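PDB 1SFU: protein E3 homolog, which binds left-handed Z-form nucleic acid through its N-terminal Zalpha domain and probably helps the virus escape antiviral responses triggered by double-stranded RNA. Local coordinates for residues Leu39-Asn42 and Lys43-Asn47; Leu22-Asn25 and Thr26-Thr30. All coordinates share one frame; numbering follows the deposited sequence.

Interaction 1. Residues Leu39-Asn42 and Lys43-Asn47. With nucleotides of chain A.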
ATOM      1  N   LEU C  39       0.510 -17.191  14.566  1.00 42.66           N
ATOM      2  CA  LEU C  39       0.370 -18.100  13.438  1.00 42.51           C
ATOM      3  C   LEU C  39       1.654 -18.228  12.623  1.00 42.16           C
ATOM      4  O   LEU C  39       1.684 -18.933  11.616  1.00 41.25           O
ATOM      5  CB  LEU C  39      -0.778 -17.635  12.535  1.00 41.47           C
ATOM      6  CG  LEU C  39      -2.183 -17.598  13.152  1.00 40.34           C
ATOM      7  CD1 LEU C  39      -2.235 -16.589  14.277  1.00 40.54           C
ATOM      8  CD2 LEU C  39      -3.195 -17.225  12.085  1.00 40.72           C
ATOM      9  N   LYS C  40       2.711 -17.554  13.067  1.00 42.74           N
ATOM     10  CA  LYS C  40       3.998 -17.587  12.370  1.00 43.13           C
ATOM     11  C   LYS C  40       3.802 -17.353  10.879  1.00 42.98           C
ATOM     12  O   LYS C  40       4.323 -18.094  10.047  1.00 42.80           O
ATOM     13  CB  LYS C  40       4.689 -18.933  12.593  1.00 42.91           C
ATOM     14  CG  LYS C  40       5.087 -19.189  14.032  1.00 43.31           C
ATOM     15  CD  LYS C  40       6.192 -18.246  14.472  1.00 44.50           C
ATOM     16  CE  LYS C  40       6.531 -18.435  15.942  1.00 44.02           C
ATOM     17  NZ  LYS C  40       5.381 -18.064  16.810  1.00 43.58           N
ATOM     18  N   ILE C  41       3.037 -16.319  10.553  1.00 42.63           N
ATOM     19  CA  ILE C  41       2.755 -15.973   9.166  1.00 41.42           C
ATOM     20  C   ILE C  41       3.094 -14.505   8.932  1.00 41.05           C
ATOM     21  O   ILE C  41       3.050 -13.699   9.859  1.00 40.00           O
ATOM     22  CB  ILE C  41       1.264 -16.216   8.838  1.00 42.25           C
ATOM     23  CG1 ILE C  41       0.950 -17.711   8.963  1.00 42.39           C
ATOM     24  CG2 ILE C  41       0.940 -15.707   7.440  1.00 41.59           C
ATOM     25  CD1 ILE C  41      -0.504 -18.065   8.707  1.00 43.12           C
ATOM     26  N   ASN C  42       3.443 -14.161   7.696  1.00 40.52           N
ATOM     27  CA  ASN C  42       3.783 -12.782   7.363  1.00 39.46           C
ATOM     28  C   ASN C  42       2.614 -11.850   7.666  1.00 37.07           C
ATOM     29  O   ASN C  42       1.461 -12.170   7.376  1.00 33.78           O
ATOM     30  CB  ASN C  42       4.167 -12.674   5.884  1.00 42.59           C
ATOM     31  CG  ASN C  42       5.464 -13.395   5.566  1.00 46.72           C
ATOM     32  OD1 ASN C  42       5.867 -13.500   4.405  1.00 49.29           O
ATOM     33  ND2 ASN C  42       6.132 -13.895   6.605  1.00 48.27           N
ATOM     34  N   LYS C  43       2.921 -10.696   8.254  1.00 35.88           N
ATOM     35  CA  LYS C  43       1.894  -9.721   8.596  1.00 33.16           C
ATOM     36  C   LYS C  43       1.073  -9.351   7.361  1.00 32.61           C
ATOM     37  O   LYS C  43      -0.135  -9.128   7.456  1.00 31.10           O
ATOM     38  CB  LYS C  43       2.535  -8.474   9.215  1.00 33.05           C
ATOM     39  CG  LYS C  43       1.540  -7.504   9.849  1.00 34.93           C
ATOM     40  CD  LYS C  43       2.236  -6.403  10.654  1.00 36.69           C
ATOM     41  CE  LYS C  43       3.092  -5.499   9.773  1.00 37.51           C
ATOM     42  NZ  LYS C  43       2.280  -4.778   8.752  1.00 42.22           N
ATOM     43  N   LYS C  44       1.720  -9.296   6.199  1.00 30.74           N
ATOM     44  CA  LYS C  44       0.998  -8.965   4.975  1.00 31.20           C
ATOM     45  C   LYS C  44      -0.091 -10.006   4.702  1.00 30.35           C
ATOM     46  O   LYS C  44      -1.216  -9.658   4.328  1.00 30.17           O
ATOM     47  CB  LYS C  44       1.941  -8.888   3.768  1.00 30.77           C
ATOM     48  CG  LYS C  44       1.194  -8.658   2.460  1.00 32.25           C
ATOM     49  CD  LYS C  44       2.112  -8.481   1.247  1.00 32.74           C
ATOM     50  CE  LYS C  44       1.273  -8.237  -0.003  1.00 32.01           C
ATOM     51  NZ  LYS C  44       2.070  -7.971  -1.227  1.00 30.94           N
ATOM     52  N   LYS C  45       0.243 -11.281   4.882  1.00 28.37           N
ATOM     53  CA  LYS C  45      -0.736 -12.343   4.658  1.00 28.10           C
ATOM     54  C   LYS C  45      -1.873 -12.209   5.669  1.00 24.76           C
ATOM     55  O   LYS C  45      -3.043 -12.325   5.314  1.00 23.97           O
ATOM     56  CB  LYS C  45      -0.089 -13.726   4.796  1.00 30.67           C
ATOM     57  CG  LYS C  45       0.824 -14.131   3.641  1.00 35.53           C
ATOM     58  CD  LYS C  45       1.313 -15.571   3.817  1.00 38.78           C
ATOM     59  CE  LYS C  45       2.217 -16.018   2.672  1.00 41.39           C
ATOM     60  NZ  LYS C  45       1.512 -15.993   1.358  1.00 43.95           N
ATOM     61  N   ILE C  46      -1.518 -11.964   6.926  1.00 22.26           N
ATOM     62  CA  ILE C  46      -2.507 -11.802   7.991  1.00 22.13           C
ATOM     63  C   ILE C  46      -3.493 -10.672   7.665  1.00 21.18           C
ATOM     64  O   ILE C  46      -4.700 -10.817   7.873  1.00 19.62           O
ATOM     65  CB  ILE C  46      -1.823 -11.494   9.343  1.00 21.85           C
ATOM     66  CG1 ILE C  46      -1.013 -12.703   9.814  1.00 23.41           C
ATOM     67  CG2 ILE C  46      -2.865 -11.110  10.382  1.00 19.94           C
ATOM     68  CD1 ILE C  46      -1.851 -13.932  10.125  1.00 25.57           C
ATOM     69  N   ASN C  47      -2.976  -9.552   7.159  1.00 21.92           N
ATOM     70  CA  ASN C  47      -3.815  -8.403   6.802  1.00 21.78           C
ATOM     71  C   ASN C  47      -4.728  -8.696   5.616  1.00 21.33           C
ATOM     72  O   ASN C  47      -5.889  -8.292   5.600  1.00 20.82           O
ATOM     73  CB  ASN C  47      -2.955  -7.173   6.474  1.00 21.20           C
ATOM     74  CG  ASN C  47      -2.600  -6.360   7.703  1.00 19.62           C
ATOM     75  OD1 ASN C  47      -3.401  -6.235   8.636  1.00 16.05           O
ATOM     76  ND2 ASN C  47      -1.404  -5.779   7.706  1.00 19.94           N
TER
ATOM     77  P    DG A   5       0.047  -5.095   4.283  1.00 19.93           P
ATOM     78  OP1  DG A   5       0.179  -5.307   5.741  1.00 20.56           O
ATOM     79  OP2  DG A   5       1.024  -5.717   3.351  1.00 20.78           O
ATOM     80  O5'  DG A   5      -1.411  -5.575   3.864  1.00 20.05           O
ATOM     81  C5'  DG A   5      -1.865  -5.377   2.530  1.00 22.69           C
ATOM     82  C4'  DG A   5      -3.316  -5.779   2.396  1.00 20.46           C
ATOM     83  O4'  DG A   5      -4.111  -4.983   3.301  1.00 16.31           O
ATOM     84  C3'  DG A   5      -3.882  -5.518   1.007  1.00 22.35           C
ATOM     85  O3'  DG A   5      -3.932  -6.758   0.299  1.00 25.34           O
ATOM     86  C2'  DG A   5      -5.334  -5.158   1.282  1.00 20.38           C
ATOM     87  C1'  DG A   5      -5.348  -4.634   2.709  1.00 18.60           C
ATOM     88  N9   DG A   5      -5.507  -3.188   2.851  1.00 18.98           N
ATOM     89  C8   DG A   5      -6.452  -2.545   3.611  1.00 18.85           C
ATOM     90  N7   DG A   5      -6.327  -1.245   3.594  1.00 19.15           N
ATOM     91  C5   DG A   5      -5.240  -1.011   2.763  1.00 17.56           C
ATOM     92  C6   DG A   5      -4.628   0.213   2.379  1.00 19.96           C
ATOM     93  O6   DG A   5      -4.929   1.366   2.725  1.00 17.65           O
ATOM     94  N1   DG A   5      -3.555   0.001   1.515  1.00 18.32           N
ATOM     95  C2   DG A   5      -3.119  -1.231   1.088  1.00 19.45           C
ATOM     96  N2   DG A   5      -2.058  -1.222   0.261  1.00 16.80           N
ATOM     97  N3   DG A   5      -3.677  -2.382   1.447  1.00 17.91           N
ATOM     98  C4   DG A   5      -4.727  -2.197   2.280  1.00 17.85           C
TER
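The backbone oxygen of Asn-42 receives the N-H of Ile-46, with N and O 3.0 Å apart and the bond close to straight (N-H...O 166°). The donor lies nearly along the C=O axis, as expected for the first turn of a helix. CB of Lys-45 (3.4 Å) and CG1 of Ile-46 lie against the same Asn-42 oxygen. Asn-42 occupies the N-cap position of helix 43-55, yet its side chain makes no capping bond; the helix start is fixed here through the main chain. One residue earlier, the CG2 methyl of Ile-41 sits anti to its own backbone N (CG1 at chi1 -64°), which turns it onto Lys-45. It presses on CB of Lys-45 at 3.5 Å, tighter than usual, and also meets CD, the two side chains crossing at about a right angle, and the lysine stem serves as an apolar wall. CD1 of Ile-46 is touched by CB of Ile-41 and by CD2 of Leu-39, each at 4.1 Å, while Leu-16 of helix 11-22 backs both Leu-39 and Ile-41. The next residue of the helix turns to the nucleic acid: Asn-47 ND2 donates to OP1 of DG5 of chain A at 2.6 Å. CG of the extended Lys-44 chain lies 3.1 Å from OP2 of that phosphate, and the ammonium of Lys-43 is near OP1, consistent with added electrostatic attraction. A tight turn that delivers the first residues of a recognition helix to a phosphate is typical of the helix-turn-helix core in the Zalpha domain, here bound to Z-DNA.

Interaction 2. Residues Leu22-Asn25 and Thr26-Thr30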
ATOM      1  N   LEU C  22     -12.377 -15.467  16.346  1.00 31.67           N
ATOM      2  CA  LEU C  22     -13.583 -15.986  16.979  1.00 32.03           C
ATOM      3  C   LEU C  22     -13.323 -16.459  18.405  1.00 32.04           C
ATOM      4  O   LEU C  22     -14.248 -16.561  19.204  1.00 30.32           O
ATOM      5  CB  LEU C  22     -14.176 -17.127  16.146  1.00 32.93           C
ATOM      6  CG  LEU C  22     -14.862 -16.659  14.862  1.00 31.41           C
ATOM      7  CD1 LEU C  22     -15.369 -17.854  14.063  1.00 34.05           C
ATOM      8  CD2 LEU C  22     -16.013 -15.729  15.226  1.00 33.39           C
ATOM      9  N   SER C  23     -12.062 -16.730  18.731  1.00 31.48           N
ATOM     10  CA  SER C  23     -11.724 -17.182  20.074  1.00 32.70           C
ATOM     11  C   SER C  23     -11.604 -16.009  21.041  1.00 31.92           C
ATOM     12  O   SER C  23     -11.491 -16.201  22.247  1.00 32.39           O
ATOM     13  CB  SER C  23     -10.409 -17.976  20.063  1.00 32.18           C
ATOM     14  OG  SER C  23      -9.298 -17.135  19.813  1.00 34.17           O
ATOM     15  N   LEU C  24     -11.635 -14.792  20.511  1.00 31.97           N
ATOM     16  CA  LEU C  24     -11.521 -13.594  21.341  1.00 31.87           C
ATOM     17  C   LEU C  24     -12.797 -13.327  22.126  1.00 32.62           C
ATOM     18  O   LEU C  24     -13.888 -13.715  21.709  1.00 31.66           O
ATOM     19  CB  LEU C  24     -11.239 -12.360  20.477  1.00 32.10           C
ATOM     20  CG  LEU C  24      -9.969 -12.266  19.629  1.00 31.14           C
ATOM     21  CD1 LEU C  24     -10.123 -11.134  18.627  1.00 31.93           C
ATOM     22  CD2 LEU C  24      -8.764 -12.036  20.512  1.00 30.23           C
ATOM     23  N   ASN C  25     -12.657 -12.665  23.267  1.00 32.87           N
ATOM     24  CA  ASN C  25     -13.820 -12.303  24.057  1.00 33.84           C
ATOM     25  C   ASN C  25     -14.329 -11.028  23.405  1.00 34.67           C
ATOM     26  O   ASN C  25     -13.539 -10.212  22.926  1.00 33.72           O
ATOM     27  CB  ASN C  25     -13.436 -12.025  25.508  1.00 35.17           C
ATOM     28  CG  ASN C  25     -12.865 -13.243  26.200  1.00 35.51           C
ATOM     29  OD1 ASN C  25     -13.434 -14.331  26.129  1.00 36.37           O
ATOM     30  ND2 ASN C  25     -11.740 -13.065  26.879  1.00 35.91           N
ATOM     31  N   THR C  26     -15.643 -10.859  23.376  1.00 35.90           N
ATOM     32  CA  THR C  26     -16.245  -9.682  22.766  1.00 36.89           C
ATOM     33  C   THR C  26     -15.516  -8.404  23.161  1.00 37.51           C
ATOM     34  O   THR C  26     -15.326  -7.501  22.345  1.00 38.29           O
ATOM     35  CB  THR C  26     -17.729  -9.550  23.178  1.00 37.71           C
ATOM     36  OG1 THR C  26     -18.473 -10.650  22.642  1.00 38.88           O
ATOM     37  CG2 THR C  26     -18.316  -8.244  22.668  1.00 38.30           C
ATOM     38  N   ASN C  27     -15.093  -8.348  24.416  1.00 38.36           N
ATOM     39  CA  ASN C  27     -14.421  -7.172  24.945  1.00 40.08           C
ATOM     40  C   ASN C  27     -12.944  -7.038  24.588  1.00 39.11           C
ATOM     41  O   ASN C  27     -12.355  -5.978  24.784  1.00 40.82           O
ATOM     42  CB  ASN C  27     -14.585  -7.145  26.466  1.00 41.74           C
ATOM     43  CG  ASN C  27     -14.072  -5.864  27.081  1.00 45.79           C
ATOM     44  OD1 ASN C  27     -14.377  -4.768  26.604  1.00 47.49           O
ATOM     45  ND2 ASN C  27     -13.297  -5.990  28.152  1.00 47.33           N
ATOM     46  N   ASP C  28     -12.348  -8.094  24.052  1.00 38.47           N
ATOM     47  CA  ASP C  28     -10.933  -8.055  23.715  1.00 36.72           C
ATOM     48  C   ASP C  28     -10.680  -7.752  22.242  1.00 34.89           C
ATOM     49  O   ASP C  28     -11.596  -7.795  21.427  1.00 33.98           O
ATOM     50  CB  ASP C  28     -10.280  -9.382  24.104  1.00 39.06           C
ATOM     51  CG  ASP C  28      -8.767  -9.319  24.055  1.00 43.51           C
ATOM     52  OD1 ASP C  28      -8.210  -8.256  24.413  1.00 44.25           O
ATOM     53  OD2 ASP C  28      -8.133 -10.327  23.670  1.00 46.82           O
ATOM     54  N   TYR C  29      -9.433  -7.426  21.913  1.00 31.96           N
ATOM     55  CA  TYR C  29      -9.051  -7.129  20.533  1.00 29.52           C
ATOM     56  C   TYR C  29      -7.633  -7.605  20.280  1.00 27.12           C
ATOM     57  O   TYR C  29      -6.890  -7.884  21.220  1.00 27.69           O
ATOM     58  CB  TYR C  29      -9.156  -5.623  20.245  1.00 27.71           C
ATOM     59  CG  TYR C  29      -8.232  -4.731  21.057  1.00 28.71           C
ATOM     60  CD1 TYR C  29      -6.888  -4.563  20.701  1.00 29.92           C
ATOM     61  CD2 TYR C  29      -8.704  -4.043  22.178  1.00 29.69           C
ATOM     62  CE1 TYR C  29      -6.042  -3.728  21.441  1.00 28.57           C
ATOM     63  CE2 TYR C  29      -7.865  -3.210  22.925  1.00 30.59           C
ATOM     64  CZ  TYR C  29      -6.540  -3.059  22.549  1.00 31.16           C
ATOM     65  OH  TYR C  29      -5.721  -2.231  23.278  1.00 31.97           O
ATOM     66  N   THR C  30      -7.262  -7.716  19.013  1.00 25.43           N
ATOM     67  CA  THR C  30      -5.910  -8.143  18.673  1.00 24.30           C
ATOM     68  C   THR C  30      -5.396  -7.270  17.531  1.00 24.58           C
ATOM     69  O   THR C  30      -6.086  -6.343  17.104  1.00 24.46           O
ATOM     70  CB  THR C  30      -5.874  -9.654  18.282  1.00 23.28           C
ATOM     71  OG1 THR C  30      -4.513 -10.093  18.184  1.00 23.06           O
ATOM     72  CG2 THR C  30      -6.568  -9.892  16.962  1.00 22.95           C
TER
HETATM   73  O   HOH W   1     -13.394  -9.197  20.182  1.00 28.57           O
HETATM   74  O   HOH W   2      -9.828 -12.498  24.391  1.00 36.20           O
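A type I beta turn from Asn-25 to Asp-28 reverses the chain between helix 11-22 and the short, weakly bonded strand about 29-30, and it illustrates how a surface turn can be closed by water as well as by its own main chain. The direct link is the N-H of Asp-28 to the backbone O of Asn-25, with N and O 2.7 Å apart. Its N-H...O angle is a favourable 156°, and the N-H comes to the oxygen from about 50° out of the plane of the carbonyl group. A second link runs through a water that accepts the N-H of Asn-25 at 3.0 Å from N and donates to OD2 of Asp-28 at 2.8 Å. With CG anti to its backbone N (chi1 -168°), the Asp-28 carboxylate stands beside the turn with OD2 on the Leu-24 side, and this water spans the remaining gap to the opposing main chain. Another water lies 2.9 Å from O of Asn-25 and 2.6 Å from O of Asp-28, within bonding range of both carbonyls. Beside these polar links, Leu-24 CD2 is a methyl lying next to the carboxylate oxygen OD2 of Asp-28 at 3.6 Å, and the apolar contact is that of Leu-24 CD1 with the CG2 methyl of Thr-30 at 4.1 Å, the leucine crossing each partner at about a right angle. Beyond the turn, Lys-71 NZ bonds the backbone O of Leu-24, and Thr-30 pairs through its main chain with Trp-69 of strand 68-71. The arrangement is that of a hydrated type I turn leading from the first helix into the edge strand of the three-stranded antiparallel sheet in a winged helix-turn-helix domain.

How the interactions relate
Interactions 1 and 2 are both local surface contacts, but only the first holds a buried touching residue, Ile-46. They stand one at either end of the path from strand 29-30 through helix 32-38 into helix 43-55, on opposite sides of the chain's centre, with centres about 18 Å apart. Each joins different elements: 39-47 links two helices of the helix-turn-helix, whereas 22-30 links the first helix to the sheet. Their chemistry follows that placement. The first combines an aliphatic cluster leaning on helix 11-22 with a cationic and amide face turned to the DNA; the second, about 10 Å from the nucleic acid at its nearest atom, relies on a main-chain turn bond, a carboxylate and bound water.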